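Local atomic coordinates of transcriptional regulator ZitR (Lactococcus lactis subsp. cremoris, PDB entry 6FI9), a protein that represses the zit operon when zinc is present, acting as a zinc-responsive homodimeric DNA-binding regulator of the MarR family. Residues T37-L42 / I100-E105; A47-N52 / V90-L95. The protein carries 3 engineered substitutions. All coordinates share one frame; numbering follows the deposited sequence.

Interactions 1 and 2 have centres about 14 Å apart and share the winged helix-turn-helix part of the chain, interaction 2 being nested inside the loop that interaction 1 closes. Helix 36-47 leads into segment 47-52, and strand 92-95 is followed by helix 100-122. They also meet directly: the Leu42 O atom lies 3.4 Å from Leu95 CD1, and Ile100 N lies 4.0 Å from Leu95 CD2. Interaction 1 holds Glu39 and Glu105, ligands of one zinc ion, and His40, a ligand of a second. Interaction 2 joins the loop leading into the predicted helix-turn-helix motif, and that motif's first residue, to the wing strand; the side chains of Ser50 and His40 are about 10 Å apart.

Interaction 1. Residues T37-L42 / I100-E105; sequences TQEHIL and IPVAKE. With ZN (zinc ion), chain J.
Glu39 OE1 and Glu105 OE1 grip one zinc ion from the two helices, Glu39 OE1 at 2.3 Å and Glu105 OE1 at 2.0 Å. Each carboxylate uses a single oxygen, its OE2 making no bond to the metal. The two carboxylate planes are turned 76° from each other. Glu39 is extended beyond CG, while Glu105 reaches the ion by a bend at chi2 (-75°). Cys28 completes this three-residue site, and Ser30 OG hydrogen-bonds to Glu39 OE1, adding a second-shell contact to a ligand oxygen. In the MarR-type winged helix-turn-helix domain, the site therefore ties helix 36-47 to the start of helix 100-122, whose short segments cross at -106° with their axes 8.4 Å apart. Away from the metal the contact is mainly apolar. Val102 CG1, placed anti to the backbone N, lies 3.9 Å from Leu42 CD1 and meets the CG methylene of Glu39, whose side chain runs at about a right angle to that of Val102. Ala103 CB sits beside the Leu42 carbonyl, where the helix backbones come nearest, at a CA-CA distance of 5.2 Å between Leu42 and Ala103. Leu73 of helix 63-75 and Leu95 of strand 92-95 also touch Leu42.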
ATOM      1  N   THR A  37      13.141   4.496  -1.477  1.00117.94           N
ATOM      2  CA  THR A  37      13.595   5.145  -0.245  1.00117.16           C
ATOM      3  C   THR A  37      15.006   5.706  -0.371  1.00120.94           C
ATOM      4  O   THR A  37      15.230   6.856   0.004  1.00119.36           O
ATOM      5  CB  THR A  37      13.448   4.203   0.963  1.00127.04           C
ATOM      6  OG1 THR A  37      14.165   2.992   0.714  1.00129.75           O
ATOM      7  CG2 THR A  37      11.991   3.895   1.298  1.00124.52           C
ATOM      8  N   GLN A  38      15.943   4.900  -0.917  1.00119.41           N
ATOM      9  CA  GLN A  38      17.351   5.264  -1.120  1.00121.19           C
ATOM     10  C   GLN A  38      17.523   6.576  -1.896  1.00123.60           C
ATOM     11  O   GLN A  38      18.322   7.424  -1.487  1.00123.91           O
ATOM     12  CB  GLN A  38      18.123   4.123  -1.801  1.00125.01           C
ATOM     13  CG  GLN A  38      18.612   3.060  -0.832  1.00143.46           C
ATOM     14  CD  GLN A  38      19.314   1.941  -1.556  1.00170.33           C
ATOM     15  OE1 GLN A  38      18.698   1.136  -2.265  1.00164.90           O
ATOM     16  NE2 GLN A  38      20.626   1.865  -1.392  1.00169.81           N
ATOM     17  N   GLU A  39      16.764   6.746  -2.999  1.00117.63           N
ATOM     18  CA  GLU A  39      16.812   7.955  -3.820  1.00116.16           C
ATOM     19  C   GLU A  39      16.195   9.134  -3.083  1.00114.85           C
ATOM     20  O   GLU A  39      16.703  10.251  -3.183  1.00114.15           O
ATOM     21  CB  GLU A  39      16.137   7.724  -5.177  1.00117.43           C
ATOM     22  CG  GLU A  39      17.089   7.144  -6.209  1.00132.79           C
ATOM     23  CD  GLU A  39      16.550   6.994  -7.617  1.00161.01           C
ATOM     24  OE1 GLU A  39      15.911   7.948  -8.122  1.00156.38           O
ATOM     25  OE2 GLU A  39      16.790   5.928  -8.230  1.00161.65           O
ATOM     26  N   HIS A  40      15.131   8.870  -2.306  1.00108.01           N
ATOM     27  CA  HIS A  40      14.447   9.893  -1.521  1.00105.48           C
ATOM     28  C   HIS A  40      15.324  10.426  -0.385  1.00108.15           C
ATOM     29  O   HIS A  40      15.246  11.616  -0.073  1.00107.14           O
ATOM     30  CB  HIS A  40      13.084   9.394  -1.010  1.00104.49           C
ATOM     31  CG  HIS A  40      12.263  10.471  -0.374  1.00106.21           C
ATOM     32  ND1 HIS A  40      11.698  11.484  -1.126  1.00107.28           N
ATOM     33  CD2 HIS A  40      11.975  10.680   0.930  1.00107.16           C
ATOM     34  CE1 HIS A  40      11.081  12.269  -0.259  1.00105.69           C
ATOM     35  NE2 HIS A  40      11.221  11.825   0.990  1.00105.92           N
ATOM     36  N   ILE A  41      16.175   9.561   0.212  1.00104.71           N
ATOM     37  CA  ILE A  41      17.104   9.958   1.276  1.00105.09           C
ATOM     38  C   ILE A  41      18.062  11.028   0.716  1.00110.33           C
ATOM     39  O   ILE A  41      18.305  12.036   1.379  1.00109.59           O
ATOM     40  CB  ILE A  41      17.827   8.729   1.906  1.00109.61           C
ATOM     41  CG1 ILE A  41      16.838   7.855   2.699  1.00108.84           C
ATOM     42  CG2 ILE A  41      18.989   9.151   2.814  1.00111.77           C
ATOM     43  CD1 ILE A  41      17.185   6.360   2.793  1.00119.60           C
ATOM     44  N   LEU A  42      18.534  10.836  -0.534  1.00108.20           N
ATOM     45  CA  LEU A  42      19.423  11.774  -1.233  1.00109.15           C
ATOM     46  C   LEU A  42      18.732  13.114  -1.504  1.00110.43           C
ATOM     47  O   LEU A  42      19.378  14.159  -1.441  1.00110.34           O
ATOM     48  CB  LEU A  42      19.926  11.171  -2.559  1.00110.88           C
ATOM     49  CG  LEU A  42      20.709   9.861  -2.491  1.00117.68           C
ATOM     50  CD1 LEU A  42      20.744   9.188  -3.848  1.00118.94           C
ATOM     51  CD2 LEU A  42      22.121  10.083  -1.975  1.00122.45           C
ATOM     52  N   ILE A 100      24.266  14.576  -6.279  1.00109.33           N
ATOM     53  CA  ILE A 100      23.559  15.803  -6.690  1.00108.40           C
ATOM     54  C   ILE A 100      22.586  15.569  -7.896  1.00112.58           C
ATOM     55  O   ILE A 100      21.419  15.930  -7.740  1.00110.44           O
ATOM     56  CB  ILE A 100      24.535  17.007  -6.908  1.00113.58           C
ATOM     57  CG1 ILE A 100      25.077  17.508  -5.544  1.00114.06           C
ATOM     58  CG2 ILE A 100      23.882  18.162  -7.697  1.00113.83           C
ATOM     59  CD1 ILE A 100      26.271  18.477  -5.590  1.00124.52           C
ATOM     60  N   PRO A 101      22.963  14.950  -9.050  1.00111.46           N
ATOM     61  CA  PRO A 101      21.970  14.762 -10.128  1.00110.61           C
ATOM     62  C   PRO A 101      20.849  13.773  -9.804  1.00112.69           C
ATOM     63  O   PRO A 101      19.744  13.924 -10.328  1.00111.12           O
ATOM     64  CB  PRO A 101      22.814  14.289 -11.322  1.00115.10           C
ATOM     65  CG  PRO A 101      24.237  14.578 -10.951  1.00121.99           C
ATOM     66  CD  PRO A 101      24.285  14.440  -9.468  1.00116.25           C
ATOM     67  N   VAL A 102      21.134  12.770  -8.943  1.00109.06           N
ATOM     68  CA  VAL A 102      20.185  11.728  -8.517  1.00106.86           C
ATOM     69  C   VAL A 102      19.068  12.341  -7.665  1.00106.26           C
ATOM     70  O   VAL A 102      17.895  12.012  -7.861  1.00103.81           O
ATOM     71  CB  VAL A 102      20.881  10.542  -7.794  1.00112.25           C
ATOM     72  CG1 VAL A 102      19.943   9.340  -7.673  1.00110.77           C
ATOM     73  CG2 VAL A 102      22.181  10.143  -8.493  1.00115.25           C
ATOM     74  N   ALA A 103      19.443  13.245  -6.742  1.00102.00           N
ATOM     75  CA  ALA A 103      18.524  13.973  -5.864  1.00 99.48           C
ATOM     76  C   ALA A 103      17.669  14.937  -6.690  1.00101.94           C
ATOM     77  O   ALA A 103      16.495  15.139  -6.369  1.00100.31           O
ATOM     78  CB  ALA A 103      19.305  14.741  -4.806  1.00100.64           C
ATOM     79  N   LYS A 104      18.258  15.514  -7.763  1.00 98.40           N
ATOM     80  CA  LYS A 104      17.593  16.430  -8.686  1.00 97.30           C
ATOM     81  C   LYS A 104      16.521  15.683  -9.481  1.00 97.79           C
ATOM     82  O   LYS A 104      15.451  16.240  -9.738  1.00 95.86           O
ATOM     83  CB  LYS A 104      18.616  17.067  -9.641  1.00102.75           C
ATOM     84  CG  LYS A 104      19.356  18.265  -9.061  1.00122.25           C
ATOM     85  CD  LYS A 104      20.470  18.722 -10.010  1.00135.17           C
ATOM     86  CE  LYS A 104      21.146  20.002  -9.591  1.00144.30           C
ATOM     87  NZ  LYS A 104      22.285  20.328 -10.490  1.00152.02           N
ATOM     88  N   GLU A 105      16.808  14.416  -9.846  1.00 93.85           N
ATOM     89  CA  GLU A 105      15.904  13.557 -10.607  1.00 92.62           C
ATOM     90  C   GLU A 105      14.697  13.159  -9.783  1.00 93.80           C
ATOM     91  O   GLU A 105      13.582  13.209 -10.300  1.00 93.02           O
ATOM     92  CB  GLU A 105      16.628  12.307 -11.133  1.00 95.31           C
ATOM     93  CG  GLU A 105      15.982  11.690 -12.370  1.00105.76           C
ATOM     94  CD  GLU A 105      14.702  10.899 -12.158  1.00117.40           C
ATOM     95  OE1 GLU A 105      14.702   9.998 -11.289  1.00115.12           O
ATOM     96  OE2 GLU A 105      13.702  11.181 -12.859  1.00 99.00           O
TER
HETATM   97 ZN    ZN J 202      14.369   8.982  -9.544  1.00121.06          ZN

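Interaction 2. Residues A47-N52 / V90-L95; sequences AEVSTN and VVLWSL
Ser50 O accepts a hydrogen bond from Trp93 N at 2.8 Å, the donor tilted 23° from the carbonyl plane and the N-H...O angle 154°. A second backbone bond, from Asn52 N to Val91 O, is weak at 3.3 Å. Between them Thr51 and Leu92 form a single beta bridge, and Thr51 CA makes a CH...O contact with Val91 O. The single bridge lays residues 50-52 alongside 91-93, antiparallel.

The side chains extend the contact to both sides of the bridge. Thr51 CG2, anti to its own carbonyl carbon, meets Leu92 CG at 3.9 Å and also approaches Val90 CG2, whereas Leu92 CD2 reaches back to Val49 CB at 3.8 Å and lies against the carbonyl oxygens of Val49 and Ser50. Asn52 runs alongside both Val91 and Trp93. Its CB is 3.8 Å from Val91 CG2, and its ND2 comes to 3.5 Å from Trp93 NE1 at the indole edge, the amide and ring planes being 67° apart. Backbone Asn52 N also lies at that edge, in the ring plane.

In the next shell, Ser50 OG donates to Thr51 O at 3.0 Å, on a lone pair in the carbonyl plane, a bond local to segment 47-52. Leu92 and Ser94 hydrogen-bond through their backbones to Ser82 and Lys80, the antiparallel pairing of the wing. Trp93 packs on Leu45 of helix 36-47, Ile55 of helix 52-59 and Leu70 of helix 63-75, seating strand 92-95 against all three helices.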
ATOM      1  N   ALA A  47      18.639  19.424   0.084  1.00114.86           N
ATOM      2  CA  ALA A  47      18.124  20.702   0.577  1.00113.80           C
ATOM      3  C   ALA A  47      18.698  21.056   1.947  1.00117.71           C
ATOM      4  O   ALA A  47      19.189  22.172   2.128  1.00118.44           O
ATOM      5  CB  ALA A  47      16.601  20.672   0.628  1.00112.51           C
ATOM      6  N   GLU A  48      18.650  20.105   2.902  1.00113.25           N
ATOM      7  CA  GLU A  48      19.129  20.295   4.275  1.00113.07           C
ATOM      8  C   GLU A  48      19.994  19.132   4.752  1.00115.10           C
ATOM      9  O   GLU A  48      19.613  17.972   4.573  1.00113.45           O
ATOM     10  CB  GLU A  48      17.937  20.483   5.237  1.00113.09           C
ATOM     11  CG  GLU A  48      17.241  21.832   5.125  1.00126.32           C
ATOM     12  CD  GLU A  48      15.870  21.944   5.765  1.00151.85           C
ATOM     13  OE1 GLU A  48      15.531  21.099   6.626  1.00152.25           O
ATOM     14  OE2 GLU A  48      15.132  22.890   5.407  1.00146.72           O
ATOM     15  N   VAL A  49      21.146  19.447   5.378  1.00112.13           N
ATOM     16  CA  VAL A  49      22.057  18.449   5.946  1.00113.11           C
ATOM     17  C   VAL A  49      21.411  17.838   7.194  1.00115.94           C
ATOM     18  O   VAL A  49      21.276  18.496   8.228  1.00115.11           O
ATOM     19  CB  VAL A  49      23.519  18.936   6.159  1.00119.16           C
ATOM     20  CG1 VAL A  49      24.307  18.880   4.857  1.00120.50           C
ATOM     21  CG2 VAL A  49      23.576  20.335   6.766  1.00118.84           C
ATOM     22  N   SER A  50      20.937  16.598   7.052  1.00112.13           N
ATOM     23  CA  SER A  50      20.196  15.873   8.078  1.00111.15           C
ATOM     24  C   SER A  50      21.018  14.857   8.874  1.00115.56           C
ATOM     25  O   SER A  50      22.016  14.336   8.381  1.00116.57           O
ATOM     26  CB  SER A  50      18.978  15.201   7.444  1.00114.43           C
ATOM     27  OG  SER A  50      18.345  14.260   8.295  1.00126.78           O
ATOM     28  N   THR A  51      20.565  14.570  10.107  1.00111.65           N
ATOM     29  CA  THR A  51      21.147  13.587  11.021  1.00113.33           C
ATOM     30  C   THR A  51      20.458  12.237  10.786  1.00116.80           C
ATOM     31  O   THR A  51      19.422  12.193  10.124  1.00114.04           O
ATOM     32  CB  THR A  51      20.997  14.040  12.489  1.00123.28           C
ATOM     33  OG1 THR A  51      19.617  14.242  12.796  1.00121.85           O
ATOM     34  CG2 THR A  51      21.802  15.293  12.811  1.00123.30           C
ATOM     35  N   ASN A  52      21.015  11.146  11.345  1.00116.21           N
ATOM     36  CA  ASN A  52      20.481   9.782  11.226  1.00116.49           C
ATOM     37  C   ASN A  52      19.044   9.661  11.755  1.00117.97           C
ATOM     38  O   ASN A  52      18.273   8.833  11.263  1.00116.31           O
ATOM     39  CB  ASN A  52      21.399   8.797  11.958  1.00122.62           C
ATOM     40  CG  ASN A  52      21.432   7.405  11.365  1.00157.58           C
ATOM     41  OD1 ASN A  52      20.404   6.715  11.243  1.00153.71           O
ATOM     42  ND2 ASN A  52      22.628   6.954  10.998  1.00152.89           N
ATOM     43  N   VAL A  90      25.841  11.937  17.864  1.00141.28           N
ATOM     44  CA  VAL A  90      25.342  12.649  16.689  1.00137.26           C
ATOM     45  C   VAL A  90      26.169  12.331  15.432  1.00139.56           C
ATOM     46  O   VAL A  90      27.392  12.502  15.419  1.00141.25           O
ATOM     47  CB  VAL A  90      25.180  14.183  16.940  1.00139.50           C
ATOM     48  CG1 VAL A  90      26.485  14.844  17.384  1.00141.54           C
ATOM     49  CG2 VAL A  90      24.597  14.897  15.723  1.00136.94           C
ATOM     50  N   VAL A  91      25.472  11.851  14.387  1.00132.54           N
ATOM     51  CA  VAL A  91      26.054  11.522  13.090  1.00131.95           C
ATOM     52  C   VAL A  91      25.313  12.263  11.984  1.00129.27           C
ATOM     53  O   VAL A  91      24.239  11.841  11.546  1.00126.58           O
ATOM     54  CB  VAL A  91      26.229  10.001  12.805  1.00137.87           C
ATOM     55  CG1 VAL A  91      27.495   9.466  13.471  1.00141.54           C
ATOM     56  CG2 VAL A  91      24.997   9.180  13.212  1.00136.12           C
ATOM     57  N   LEU A  92      25.872  13.413  11.583  1.00123.41           N
ATOM     58  CA  LEU A  92      25.324  14.264  10.537  1.00120.09           C
ATOM     59  C   LEU A  92      25.703  13.721   9.163  1.00123.50           C
ATOM     60  O   LEU A  92      26.818  13.233   8.975  1.00125.29           O
ATOM     61  CB  LEU A  92      25.832  15.704  10.694  1.00120.10           C
ATOM     62  CG  LEU A  92      24.780  16.806  10.741  1.00121.92           C
ATOM     63  CD1 LEU A  92      25.407  18.108  11.139  1.00122.84           C
ATOM     64  CD2 LEU A  92      24.108  16.997   9.394  1.00122.62           C
ATOM     65  N   TRP A  93      24.774  13.811   8.203  1.00117.79           N
ATOM     66  CA  TRP A  93      24.986  13.326   6.846  1.00118.10           C
ATOM     67  C   TRP A  93      24.973  14.437   5.813  1.00121.39           C
ATOM     68  O   TRP A  93      24.086  15.295   5.821  1.00118.74           O
ATOM     69  CB  TRP A  93      23.990  12.219   6.502  1.00115.44           C
ATOM     70  CG  TRP A  93      24.205  10.980   7.317  1.00117.90           C
ATOM     71  CD1 TRP A  93      23.570  10.638   8.475  1.00119.95           C
ATOM     72  CD2 TRP A  93      25.184   9.964   7.080  1.00120.61           C
ATOM     73  NE1 TRP A  93      24.071   9.452   8.957  1.00121.56           N
ATOM     74  CE2 TRP A  93      25.061   9.013   8.118  1.00125.35           C
ATOM     75  CE3 TRP A  93      26.150   9.754   6.080  1.00124.11           C
ATOM     76  CZ2 TRP A  93      25.855   7.861   8.174  1.00127.64           C
ATOM     77  CZ3 TRP A  93      26.931   8.612   6.133  1.00128.40           C
ATOM     78  CH2 TRP A  93      26.780   7.678   7.169  1.00129.82           C
ATOM     79  N   SER A  94      25.986  14.426   4.936  1.00120.27           N
ATOM     80  CA  SER A  94      26.174  15.400   3.861  1.00119.95           C
ATOM     81  C   SER A  94      26.110  14.713   2.504  1.00123.09           C
ATOM     82  O   SER A  94      26.436  13.527   2.390  1.00123.78           O
ATOM     83  CB  SER A  94      27.509  16.125   4.023  1.00126.23           C
ATOM     84  OG  SER A  94      27.578  16.848   5.242  1.00134.49           O
ATOM     85  N   LEU A  95      25.684  15.459   1.477  1.00118.19           N
ATOM     86  CA  LEU A  95      25.563  14.946   0.115  1.00118.10           C
ATOM     87  C   LEU A  95      26.837  15.212  -0.693  1.00123.91           C
ATOM     88  O   LEU A  95      27.396  16.309  -0.620  1.00124.48           O
ATOM     89  CB  LEU A  95      24.335  15.572  -0.573  1.00115.71           C
ATOM     90  CG  LEU A  95      23.683  14.748  -1.674  1.00119.57           C
ATOM     91  CD1 LEU A  95      22.742  13.708  -1.096  1.00117.87           C
ATOM     92  CD2 LEU A  95      22.930  15.637  -2.638  1.00120.76           C
TER